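Local coordinates for protein dihydroneopterin triphosphate diphosphatase (Escherichia coli, PDB 2O1C) that probably hydrolyses dihydroneopterin triphosphate to the monophosphate and pyrophosphate with magnesium, a step of folate biosynthesis, and can also cleave nucleoside triphosphates, preferring dATP, at residues A[6-11]-A[43-48]; A[11-16]-A[38-43]; A[23-28]-A[121-126]; A[77-82]-A[135-140]. All coordinates share one frame; numbering follows the deposited sequence.

Interaction 1. Residues A[6-11]-A[43-48]. With PPV (pyrophosphate), chain G; SO4 (sulfate ion), chain E.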
# COMPACT_ATOMS: atom_id res chain seq x y z
N TYR A 6 -12.85 -0.17 -14.03
CA TYR A 6 -13.07 0.15 -12.62
C TYR A 6 -12.05 -0.56 -11.75
O TYR A 6 -11.63 -1.69 -12.05
CB TYR A 6 -14.49 -0.24 -12.19
CG TYR A 6 -15.60 0.58 -12.83
CD1 TYR A 6 -15.63 1.97 -12.69
CD2 TYR A 6 -16.63 -0.03 -13.54
CE1 TYR A 6 -16.65 2.73 -13.26
CE2 TYR A 6 -17.65 0.72 -14.12
CZ TYR A 6 -17.66 2.10 -13.97
OH TYR A 6 -18.67 2.85 -14.53
N LYS A 7 -11.65 0.11 -10.68
CA LYS A 7 -10.90 -0.52 -9.61
C LYS A 7 -11.81 -1.53 -8.93
O LYS A 7 -13.02 -1.35 -8.86
CB LYS A 7 -10.43 0.51 -8.58
CG LYS A 7 -9.43 1.53 -9.11
CD LYS A 7 -8.98 2.47 -8.00
CE LYS A 7 -7.98 3.49 -8.55
NZ LYS A 7 -7.40 4.33 -7.47
N ARG A 8 -11.22 -2.60 -8.43
CA ARG A 8 -11.97 -3.62 -7.73
C ARG A 8 -11.96 -3.29 -6.24
O ARG A 8 -10.91 -2.89 -5.70
CB ARG A 8 -11.39 -5.01 -8.02
CG ARG A 8 -11.19 -5.25 -9.51
CD ARG A 8 -11.56 -6.65 -9.96
NE ARG A 8 -12.82 -6.67 -10.70
CZ ARG A 8 -13.90 -7.36 -10.34
NH1 ARG A 8 -13.89 -8.11 -9.25
NH2 ARG A 8 -14.99 -7.31 -11.09
N PRO A 9 -13.12 -3.41 -5.57
CA PRO A 9 -13.23 -3.14 -4.13
C PRO A 9 -12.72 -4.28 -3.22
O PRO A 9 -13.20 -4.45 -2.10
CB PRO A 9 -14.73 -2.91 -3.94
CG PRO A 9 -15.35 -3.81 -4.96
CD PRO A 9 -14.42 -3.82 -6.14
N VAL A 10 -11.77 -5.04 -3.74
CA VAL A 10 -11.01 -6.02 -2.98
C VAL A 10 -9.56 -5.65 -3.26
O VAL A 10 -9.14 -5.62 -4.41
CB VAL A 10 -11.31 -7.45 -3.48
CG1 VAL A 10 -10.36 -8.45 -2.83
CG2 VAL A 10 -12.76 -7.84 -3.21
N SER A 11 -8.80 -5.35 -2.21
CA SER A 11 -7.49 -4.72 -2.38
C SER A 11 -6.45 -5.30 -1.43
O SER A 11 -6.79 -6.09 -0.55
CB SER A 11 -7.63 -3.21 -2.13
OG SER A 11 -7.95 -2.96 -0.77
N VAL A 43 -6.93 -6.38 -6.08
CA VAL A 43 -6.71 -7.78 -6.43
C VAL A 43 -7.52 -8.04 -7.70
O VAL A 43 -8.76 -8.01 -7.66
CB VAL A 43 -7.15 -8.74 -5.31
CG1 VAL A 43 -6.89 -10.20 -5.71
CG2 VAL A 43 -6.45 -8.42 -4.00
N GLU A 44 -6.83 -8.25 -8.81
CA GLU A 44 -7.50 -8.39 -10.10
C GLU A 44 -8.02 -9.81 -10.29
O GLU A 44 -7.53 -10.76 -9.67
CB GLU A 44 -6.57 -7.98 -11.25
CG GLU A 44 -6.06 -6.53 -11.20
CD GLU A 44 -7.12 -5.50 -11.58
OE1 GLU A 44 -8.05 -5.83 -12.35
OE2 GLU A 44 -7.02 -4.33 -11.12
N GLU A 45 -9.02 -9.95 -11.15
CA GLU A 45 -9.52 -11.27 -11.53
C GLU A 45 -8.36 -12.16 -11.94
O GLU A 45 -7.51 -11.75 -12.73
CB GLU A 45 -10.50 -11.14 -12.70
CG GLU A 45 -11.26 -12.41 -13.02
CD GLU A 45 -12.54 -12.56 -12.23
OE1 GLU A 45 -12.84 -11.65 -11.42
OE2 GLU A 45 -13.25 -13.57 -12.42
N GLY A 46 -8.31 -13.37 -11.39
CA GLY A 46 -7.31 -14.35 -11.79
C GLY A 46 -6.05 -14.33 -10.95
O GLY A 46 -5.19 -15.18 -11.13
N GLU A 47 -5.93 -13.37 -10.04
CA GLU A 47 -4.80 -13.38 -9.11
C GLU A 47 -5.26 -13.50 -7.66
O GLU A 47 -6.42 -13.23 -7.34
CB GLU A 47 -3.85 -12.18 -9.30
CG GLU A 47 -4.36 -10.87 -8.74
CD GLU A 47 -3.51 -9.66 -9.14
OE1 GLU A 47 -2.42 -9.81 -9.74
OE2 GLU A 47 -3.95 -8.55 -8.87
N THR A 48 -4.35 -13.93 -6.80
CA THR A 48 -4.59 -14.01 -5.37
C THR A 48 -4.08 -12.73 -4.70
O THR A 48 -3.35 -11.96 -5.32
CB THR A 48 -3.85 -15.20 -4.76
OG1 THR A 48 -2.45 -14.96 -4.88
CG2 THR A 48 -4.21 -16.51 -5.49
O11 PPV G . -6.36 0.70 -9.05
P1 PPV G . -6.06 0.06 -7.72
O21 PPV G . -7.28 -0.28 -6.89
O31 PPV G . -5.09 -1.08 -7.92
OPP PPV G . -5.25 1.21 -6.90
P2 PPV G . -5.52 1.87 -5.43
O12 PPV G . -6.26 0.86 -4.58
O22 PPV G . -6.28 3.15 -5.64
O32 PPV G . -4.12 2.15 -4.94
S SO4 E . -5.67 5.77 -11.45
O1 SO4 E . -4.77 6.89 -11.69
O2 SO4 E . -6.05 5.76 -10.04
O3 SO4 E . -6.87 5.94 -12.27
O4 SO4 E . -5.01 4.52 -11.80
O HOH W 1 -9.04 -2.94 -11.01
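Glu45 OE1 lies well out of the plane of the Arg8 guanidinium, toward its rim, 4.3 Å from Arg8 NH1. No N-H points at it, so the attraction is one of charge alone. The Arg8 chain bends at chi2 and chi3, and its CD passes 3.9 Å from Val43 O. The Glu44 carboxylate comes back toward Tyr6, and one water donates to both Glu44 OE2 and Tyr6 O. Glu47 OE2 accepts from Glu44 N at 2.9 Å, on the anti side and 27° out of the carboxylate plane. The same oxygen forms a salt bridge with Arg55 of helix 49-61. Residues 43-48 belong to the Nudix box and lead from strand 36-42 into that helix. A type II turn runs from Glu44 to Glu47. Gly46 sits in it at a phi of 92°, where a side chain would jam against the preceding carbonyl. Just before the turn, Val43 N donates to Val10 O at 2.9 Å. Val10 CG1 packs 4.1 Å from Val43 CB. Lys7 starts away from this loop, and its extended chain runs alongside the bound pyrophosphate, CG 3.2 Å from O11, consistent with its inferred role in substrate binding. This brings NZ to pyrophosphate O22, at a separation too short to be taken literally. Lys7 NZ also makes a weak bond of 3.2 Å to O2 of a sulfate, which Arg90 holds too.

Interaction 2. Residues A[11-16]-A[38-43]. With PPV (pyrophosphate), chain G.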
# COMPACT_ATOMS: atom_id res chain seq x y z
N SER A 11 -8.80 -5.35 -2.21
CA SER A 11 -7.49 -4.72 -2.38
C SER A 11 -6.45 -5.30 -1.43
O SER A 11 -6.79 -6.09 -0.55
CB SER A 11 -7.63 -3.21 -2.13
OG SER A 11 -7.95 -2.96 -0.77
N ILE A 12 -5.19 -4.90 -1.63
CA ILE A 12 -4.09 -5.22 -0.72
C ILE A 12 -3.40 -3.93 -0.26
O ILE A 12 -3.54 -2.86 -0.89
CB ILE A 12 -3.07 -6.24 -1.33
CG1 ILE A 12 -2.52 -5.78 -2.69
CG2 ILE A 12 -3.73 -7.62 -1.53
CD1 ILE A 12 -1.42 -4.76 -2.65
N LEU A 13 -2.70 -4.04 0.87
CA LEU A 13 -1.87 -3.00 1.43
C LEU A 13 -0.53 -3.66 1.76
O LEU A 13 -0.50 -4.71 2.42
CB LEU A 13 -2.50 -2.43 2.70
CG LEU A 13 -1.62 -1.53 3.58
CD1 LEU A 13 -1.51 -0.16 2.96
CD2 LEU A 13 -2.16 -1.45 5.01
N VAL A 14 0.56 -3.08 1.29
CA VAL A 14 1.88 -3.58 1.68
C VAL A 14 2.63 -2.46 2.40
O VAL A 14 3.04 -1.48 1.77
CB VAL A 14 2.69 -4.09 0.49
CG1 VAL A 14 4.00 -4.74 0.98
CG2 VAL A 14 1.87 -5.08 -0.36
N VAL A 15 2.81 -2.64 3.71
CA VAL A 15 3.59 -1.70 4.50
C VAL A 15 5.07 -2.04 4.32
O VAL A 15 5.58 -3.02 4.86
CB VAL A 15 3.22 -1.73 6.00
CG1 VAL A 15 4.12 -0.77 6.79
CG2 VAL A 15 1.76 -1.34 6.19
N ILE A 16 5.74 -1.20 3.54
CA ILE A 16 7.17 -1.31 3.31
C ILE A 16 7.92 -0.49 4.34
O ILE A 16 7.64 0.70 4.53
CB ILE A 16 7.56 -0.85 1.89
CG1 ILE A 16 6.82 -1.70 0.85
CG2 ILE A 16 9.10 -0.88 1.68
CD1 ILE A 16 6.92 -1.17 -0.59
N SER A 38 1.43 3.77 2.22
CA SER A 38 2.15 2.58 1.78
C SER A 38 1.58 2.13 0.42
O SER A 38 0.72 2.79 -0.16
CB SER A 38 2.00 1.48 2.84
OG SER A 38 2.41 1.91 4.14
N VAL A 39 2.08 1.02 -0.09
CA VAL A 39 1.63 0.50 -1.39
C VAL A 39 0.23 -0.11 -1.27
O VAL A 39 -0.06 -0.91 -0.38
CB VAL A 39 2.65 -0.52 -1.93
CG1 VAL A 39 2.08 -1.38 -3.07
CG2 VAL A 39 3.93 0.19 -2.36
N THR A 40 -0.67 0.31 -2.16
CA THR A 40 -2.00 -0.31 -2.24
C THR A 40 -2.37 -0.66 -3.68
O THR A 40 -1.82 -0.12 -4.64
CB THR A 40 -3.11 0.62 -1.69
OG1 THR A 40 -3.15 1.85 -2.43
CG2 THR A 40 -2.93 0.92 -0.22
N GLY A 41 -3.33 -1.57 -3.83
CA GLY A 41 -3.90 -1.82 -5.15
C GLY A 41 -4.98 -2.88 -5.14
O GLY A 41 -5.15 -3.59 -4.16
N SER A 42 -5.71 -2.98 -6.25
CA SER A 42 -6.77 -3.99 -6.43
C SER A 42 -6.22 -5.39 -6.64
O SER A 42 -5.19 -5.56 -7.30
CB SER A 42 -7.62 -3.63 -7.66
OG SER A 42 -8.42 -2.49 -7.40
N VAL A 43 -6.93 -6.38 -6.08
CA VAL A 43 -6.71 -7.78 -6.43
C VAL A 43 -7.52 -8.04 -7.70
O VAL A 43 -8.76 -8.01 -7.66
CB VAL A 43 -7.15 -8.74 -5.31
CG1 VAL A 43 -6.89 -10.20 -5.71
CG2 VAL A 43 -6.45 -8.42 -4.00
O11 PPV G . -6.36 0.70 -9.05
P1 PPV G . -6.06 0.06 -7.72
O21 PPV G . -7.28 -0.28 -6.89
O31 PPV G . -5.09 -1.08 -7.92
OPP PPV G . -5.25 1.21 -6.90
P2 PPV G . -5.52 1.87 -5.43
O12 PPV G . -6.26 0.86 -4.58
O22 PPV G . -6.28 3.15 -5.64
O32 PPV G . -4.12 2.15 -4.94
O HOH W 2 5.16 1.64 3.55
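Ser11 lies against Gly41, its CB 3.2 Å from Gly41 O, while its hydroxyl bonds to Asn98 and Thr99 on the neighbouring strand. Ile12 pairs with Gly41 in both directions. Its N reaches Gly41 O at 2.8 Å, and Gly41 N returns a longer bond to Ile12 O. With chi1 at 55°, Ile12 CG1 lies between the backbone N and the carbonyl carbon, which lays CD1 beside Gly41 N. The other branch, CG2, meets Val43 CG2 at 3.8 Å, the two side chains crossing at about a right angle. Replacing Ile12 with an alanine would probably leave Val43 CG2 without this partner and uncover the Gly41 backbone on that side. Leu13 CD1 touches Thr40 CG2 at 3.6 Å. These are central antiparallel strands of the Nudix sheet, and 38-43 runs into the Nudix box. This second strand holds the pyrophosphate: Thr40 OG1 donates to O32, Ser42 N to O31 and Ser42 OG to O21. A side chain at Gly41 would crowd O31. Further on, Val14 N donates to Val39 O at 2.8 Å, with a more bent return bond. Val14, like Ile12, faces helix 49-61. Val15 CG2 lies 3.9 Å from Ser38 OG. Ile16 sends CD1 to Val39 CG2 at 3.7 Å. A water joins Ile16 O to Ser38 OG, donating to the carbonyl and accepting from the hydroxyl.

Interaction 3. Residues A[23-28]-A[121-126]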
# COMPACT_ATOMS: atom_id res chain seq x y z
N ARG A 23 12.23 2.96 9.63
CA ARG A 23 11.46 4.00 8.96
C ARG A 23 10.56 3.33 7.92
O ARG A 23 10.89 2.26 7.39
CB ARG A 23 12.35 5.07 8.33
CG ARG A 23 13.07 6.00 9.35
CD ARG A 23 13.55 7.28 8.67
NE ARG A 23 14.41 8.12 9.50
CZ ARG A 23 15.71 7.91 9.70
NH1 ARG A 23 16.32 6.87 9.15
NH2 ARG A 23 16.41 8.75 10.47
N VAL A 24 9.43 3.99 7.66
CA VAL A 24 8.36 3.51 6.78
C VAL A 24 8.38 4.32 5.49
O VAL A 24 8.53 5.55 5.51
CB VAL A 24 6.99 3.64 7.48
CG1 VAL A 24 5.84 3.18 6.56
CG2 VAL A 24 6.98 2.85 8.81
N LEU A 25 8.24 3.60 4.38
CA LEU A 25 8.22 4.18 3.05
C LEU A 25 6.84 4.78 2.76
O LEU A 25 5.89 4.04 2.60
CB LEU A 25 8.54 3.10 2.01
CG LEU A 25 9.27 3.45 0.69
CD1 LEU A 25 8.80 2.56 -0.46
CD2 LEU A 25 9.28 4.92 0.28
N MET A 26 6.76 6.10 2.69
CA MET A 26 5.48 6.77 2.42
C MET A 26 5.49 7.41 1.03
O MET A 26 6.48 8.02 0.62
CB MET A 26 5.13 7.75 3.53
CG MET A 26 4.97 7.06 4.91
SD MET A 26 3.69 5.77 4.90
CE MET A 26 2.23 6.81 4.97
N LEU A 27 4.38 7.24 0.31
CA LEU A 27 4.30 7.60 -1.10
C LEU A 27 3.12 8.53 -1.32
O LEU A 27 1.99 8.26 -0.87
CB LEU A 27 4.11 6.33 -1.94
CG LEU A 27 5.18 5.23 -1.84
CD1 LEU A 27 4.61 3.87 -2.18
CD2 LEU A 27 6.37 5.56 -2.73
N GLN A 28 3.38 9.61 -2.06
CA GLN A 28 2.40 10.66 -2.32
C GLN A 28 1.54 10.33 -3.55
O GLN A 28 2.03 10.22 -4.67
CB GLN A 28 3.10 12.02 -2.48
CG GLN A 28 2.13 13.22 -2.59
CD GLN A 28 2.81 14.54 -2.93
OE1 GLN A 28 3.91 14.59 -3.48
NE2 GLN A 28 2.14 15.63 -2.60
N TYR A 121 8.23 10.34 -2.65
CA TYR A 121 8.34 9.44 -1.51
C TYR A 121 9.16 10.04 -0.38
O TYR A 121 10.00 10.93 -0.59
CB TYR A 121 8.92 8.07 -1.94
CG TYR A 121 10.41 8.10 -2.12
CD1 TYR A 121 10.98 8.56 -3.31
CD2 TYR A 121 11.27 7.68 -1.10
CE1 TYR A 121 12.36 8.60 -3.48
CE2 TYR A 121 12.65 7.72 -1.26
CZ TYR A 121 13.18 8.18 -2.46
OH TYR A 121 14.55 8.22 -2.62
N LYS A 122 8.89 9.55 0.82
CA LYS A 122 9.63 9.93 2.02
C LYS A 122 9.84 8.69 2.87
O LYS A 122 8.96 7.83 2.95
CB LYS A 122 8.85 10.98 2.82
CG LYS A 122 8.90 12.37 2.25
CD LYS A 122 8.30 13.39 3.21
CE LYS A 122 8.51 14.81 2.71
NZ LYS A 122 7.52 15.20 1.66
N TRP A 123 11.01 8.59 3.50
CA TRP A 123 11.25 7.62 4.57
C TRP A 123 10.99 8.34 5.89
O TRP A 123 11.64 9.34 6.20
CB TRP A 123 12.68 7.09 4.51
CG TRP A 123 12.95 6.11 3.39
CD1 TRP A 123 13.59 6.37 2.21
CD2 TRP A 123 12.60 4.71 3.35
NE1 TRP A 123 13.66 5.23 1.45
CE2 TRP A 123 13.06 4.20 2.12
CE3 TRP A 123 11.95 3.85 4.24
CZ2 TRP A 123 12.89 2.86 1.75
CZ3 TRP A 123 11.78 2.51 3.88
CH2 TRP A 123 12.25 2.04 2.63
N LEU A 124 10.04 7.84 6.67
CA LEU A 124 9.67 8.51 7.91
C LEU A 124 9.67 7.56 9.09
O LEU A 124 9.30 6.39 8.94
CB LEU A 124 8.27 9.13 7.77
CG LEU A 124 8.07 10.24 6.73
CD1 LEU A 124 6.59 10.57 6.62
CD2 LEU A 124 8.89 11.48 7.03
N ASP A 125 10.05 8.05 10.28
CA ASP A 125 9.84 7.24 11.48
C ASP A 125 8.37 6.77 11.53
O ASP A 125 7.47 7.47 11.06
CB ASP A 125 10.33 7.94 12.77
CG ASP A 125 9.46 9.12 13.20
OD1 ASP A 125 8.31 8.90 13.62
OD2 ASP A 125 9.96 10.27 13.19
N ALA A 126 8.14 5.58 12.07
CA ALA A 126 6.82 4.96 11.96
C ALA A 126 5.68 5.77 12.58
O ALA A 126 4.62 5.88 11.94
CB ALA A 126 6.82 3.52 12.48
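Leu25 sits over one face of the Trp123 indole. Leu25 CG is 3.9 Å from the centroid of the Trp123 six-membered ring and 16° off its normal, a CH-pi contact. Arg23 O approaches the edge of the same ring, near its plane. Leu25 CD2 continues to Tyr121 CD2 at 3.7 Å, and Leu27 CD2 reaches Tyr121 CB at 3.7 Å. Leu25, Leu27, Tyr121 and Trp123 share one face of the sheet. On the other, Val24 CG2 meets Ala126 CB at 3.7 Å. The backbone fixes this register through two antiparallel hydrogen-bonded pairs. Val24 exchanges bonds with Leu124, and Met26 with Lys122. Val24 N to Leu124 O is 2.7 Å and nearly straight at 172°. Further out, Trp123 NE1 donates to Arg111 O, which probably helps set the turn of the indole, and Arg23 forms a salt bridge with Glu110. An alanine in place of Trp123 is likely to cost Leu25 the ring face it packs on and leave Arg111 O without this donor. Asp125 caps the start of helix 126-132. That helix and helix 136-147 cover the Val24 side. Strand 121-125 is the outermost strand at this edge of the sheet, and strand 23-28 separates it from strand 36-42.

Interaction 4. Residues A[77-82]-A[135-140]. With SO4 (sulfate ion), chain F.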
# COMPACT_ATOMS: atom_id res chain seq x y z
N ARG A 77 -4.56 -10.24 8.33
CA ARG A 77 -5.56 -9.27 8.75
C ARG A 77 -6.25 -8.76 7.51
O ARG A 77 -5.60 -8.43 6.51
CB ARG A 77 -4.92 -8.08 9.49
CG ARG A 77 -5.05 -8.13 11.02
CD ARG A 77 -4.02 -9.03 11.64
NE ARG A 77 -4.36 -9.40 13.01
CZ ARG A 77 -3.77 -8.91 14.10
NH1 ARG A 77 -2.80 -8.00 14.00
NH2 ARG A 77 -4.16 -9.32 15.30
N THR A 78 -7.57 -8.70 7.58
CA THR A 78 -8.37 -8.12 6.52
C THR A 78 -9.30 -7.12 7.17
O THR A 78 -9.90 -7.42 8.20
CB THR A 78 -9.17 -9.22 5.78
OG1 THR A 78 -8.29 -10.00 4.95
CG2 THR A 78 -10.23 -8.63 4.91
N VAL A 79 -9.41 -5.91 6.62
CA VAL A 79 -10.39 -4.94 7.13
C VAL A 79 -11.30 -4.47 6.01
O VAL A 79 -11.00 -4.69 4.84
CB VAL A 79 -9.71 -3.70 7.80
CG1 VAL A 79 -8.89 -4.12 9.03
CG2 VAL A 79 -8.85 -2.96 6.78
N GLU A 80 -12.39 -3.82 6.38
CA GLU A 80 -13.27 -3.16 5.41
C GLU A 80 -13.42 -1.69 5.76
O GLU A 80 -13.60 -1.33 6.93
CB GLU A 80 -14.63 -3.84 5.40
CG GLU A 80 -15.57 -3.40 4.27
CD GLU A 80 -16.96 -3.98 4.42
OE1 GLU A 80 -17.12 -5.22 4.38
OE2 GLU A 80 -17.91 -3.19 4.61
N PHE A 81 -13.38 -0.82 4.75
CA PHE A 81 -13.54 0.60 5.00
C PHE A 81 -14.31 1.33 3.91
O PHE A 81 -14.41 0.84 2.78
CB PHE A 81 -12.17 1.27 5.27
CG PHE A 81 -11.18 1.16 4.15
CD1 PHE A 81 -11.25 2.01 3.04
CD2 PHE A 81 -10.13 0.26 4.23
CE1 PHE A 81 -10.29 1.93 1.99
CE2 PHE A 81 -9.17 0.17 3.21
CZ PHE A 81 -9.25 1.01 2.10
N GLU A 82 -14.85 2.50 4.26
CA GLU A 82 -15.55 3.37 3.30
C GLU A 82 -14.57 4.03 2.34
O GLU A 82 -13.63 4.71 2.75
CB GLU A 82 -16.35 4.46 4.02
CG GLU A 82 -17.22 5.33 3.09
CD GLU A 82 -18.47 4.62 2.56
OE1 GLU A 82 -18.80 3.52 3.05
OE2 GLU A 82 -19.13 5.18 1.67
N SER A 135 -5.31 7.33 5.52
CA SER A 135 -5.93 6.02 5.65
C SER A 135 -5.78 5.43 7.06
O SER A 135 -4.67 5.14 7.51
CB SER A 135 -5.33 5.05 4.63
OG SER A 135 -5.72 3.71 4.91
N TRP A 136 -6.91 5.25 7.73
CA TRP A 136 -6.95 4.64 9.06
C TRP A 136 -6.38 3.23 9.11
O TRP A 136 -5.68 2.88 10.06
CB TRP A 136 -8.35 4.71 9.69
CG TRP A 136 -9.44 3.81 9.12
CD1 TRP A 136 -10.45 4.18 8.28
CD2 TRP A 136 -9.66 2.42 9.41
NE1 TRP A 136 -11.27 3.11 8.01
CE2 TRP A 136 -10.79 2.01 8.68
CE3 TRP A 136 -8.98 1.46 10.18
CZ2 TRP A 136 -11.29 0.69 8.71
CZ3 TRP A 136 -9.47 0.15 10.22
CH2 TRP A 136 -10.61 -0.22 9.48
N SER A 137 -6.66 2.45 8.06
CA SER A 137 -6.15 1.09 7.96
C SER A 137 -4.64 1.10 7.76
O SER A 137 -3.93 0.35 8.43
CB SER A 137 -6.90 0.29 6.88
OG SER A 137 -6.74 0.81 5.58
N ASN A 138 -4.15 2.00 6.89
CA ASN A 138 -2.71 2.18 6.72
C ASN A 138 -2.05 2.57 8.05
O ASN A 138 -0.99 2.05 8.39
CB ASN A 138 -2.42 3.22 5.62
CG ASN A 138 -1.05 3.05 4.93
OD1 ASN A 138 -0.89 3.45 3.78
ND2 ASN A 138 -0.08 2.46 5.63
N ARG A 139 -2.66 3.50 8.79
CA ARG A 139 -2.15 3.89 10.11
C ARG A 139 -2.09 2.69 11.06
O ARG A 139 -1.05 2.45 11.67
CB ARG A 139 -3.03 5.00 10.73
CG ARG A 139 -2.69 5.36 12.17
CD ARG A 139 -3.48 6.56 12.66
NE ARG A 139 -4.91 6.26 12.75
CZ ARG A 139 -5.86 6.76 11.96
NH1 ARG A 139 -5.56 7.60 10.97
NH2 ARG A 139 -7.12 6.42 12.16
N GLN A 140 -3.18 1.95 11.15
CA GLN A 140 -3.28 0.83 12.09
C GLN A 140 -2.26 -0.26 11.76
O GLN A 140 -1.71 -0.87 12.67
CB GLN A 140 -4.71 0.26 12.12
CG GLN A 140 -4.90 -0.93 13.06
CD GLN A 140 -6.36 -1.17 13.41
OE1 GLN A 140 -7.26 -0.87 12.62
NE2 GLN A 140 -6.61 -1.67 14.61
S SO4 F . -15.65 3.40 8.01
O1 SO4 F . -16.26 4.66 8.44
O2 SO4 F . -14.86 2.78 9.14
O3 SO4 F . -16.66 2.41 7.61
O4 SO4 F . -14.82 3.75 6.83
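The predicted substrate site includes Phe81, Glu82 and Ser135, and at it Phe81 packs against Trp136 and Ser137 at the start of a helix. Phe81 CB lies 3.4 Å from Trp136 NE1. The Phe81 ring and the five-membered ring of Trp136 have planes at 78° and centroids 5.9 Å apart, an oblique pairing. Trp136 CG stands between its backbone N and carbonyl carbon, chi1 72°, and this swings the indole across to the strand. Glu80 O meets the indole edge in its plane, 3.5 Å from Trp136 CZ2. Val79 CB comes within 4.0 Å of Trp136 CH2. Val79 CG2 turns instead to Ser137 CB at 3.8 Å. Ser137 OG lies 3.5 Å from Phe81 CE2, and its polar need is met by Glu100 on strand 97-107. No hydrogen bond links the two segments, so the contact rests on packing. Ser135 is the N-cap of the helix, its OG accepting from Asn138 N at 3.1 Å. Beside the indole, a sulfate, probably from the crystallisation liquor, takes a hydrogen bond on O4 from Glu82 N at 2.9 Å. Arg97 also holds this sulfate and forms salt bridges with Glu80 and Glu82. Strand 72-82 is an outermost strand of the sheet, paired with strand 97-107. Helix 136-147 lies against the side bearing Val79 and Phe81, running roughly antiparallel to the strand.

All four contacts belong to one six-stranded mixed sheet and its flanking segments. Interactions 1 and 2 share Ser11 and Val43, and their centres are 11 Å apart. Both touch the pyrophosphate, and Arg8 N bonds to Ser42 OG between them. Interaction 2 lies near the chain centre. It also touches interaction 3, through Ile16 O and Leu25 N, and interaction 4, through Ser38 N and Asn138 OD1. Interactions 3 and 4 involve the two outermost strands, with centres 18 Å apart. Along the chain, interaction 3 crosses the other three, while interactions 1 and 2 close before interaction 4 opens. The predicted substrate residue Phe81 of interaction 4 has its side chain about 7 Å from the pyrophosphate.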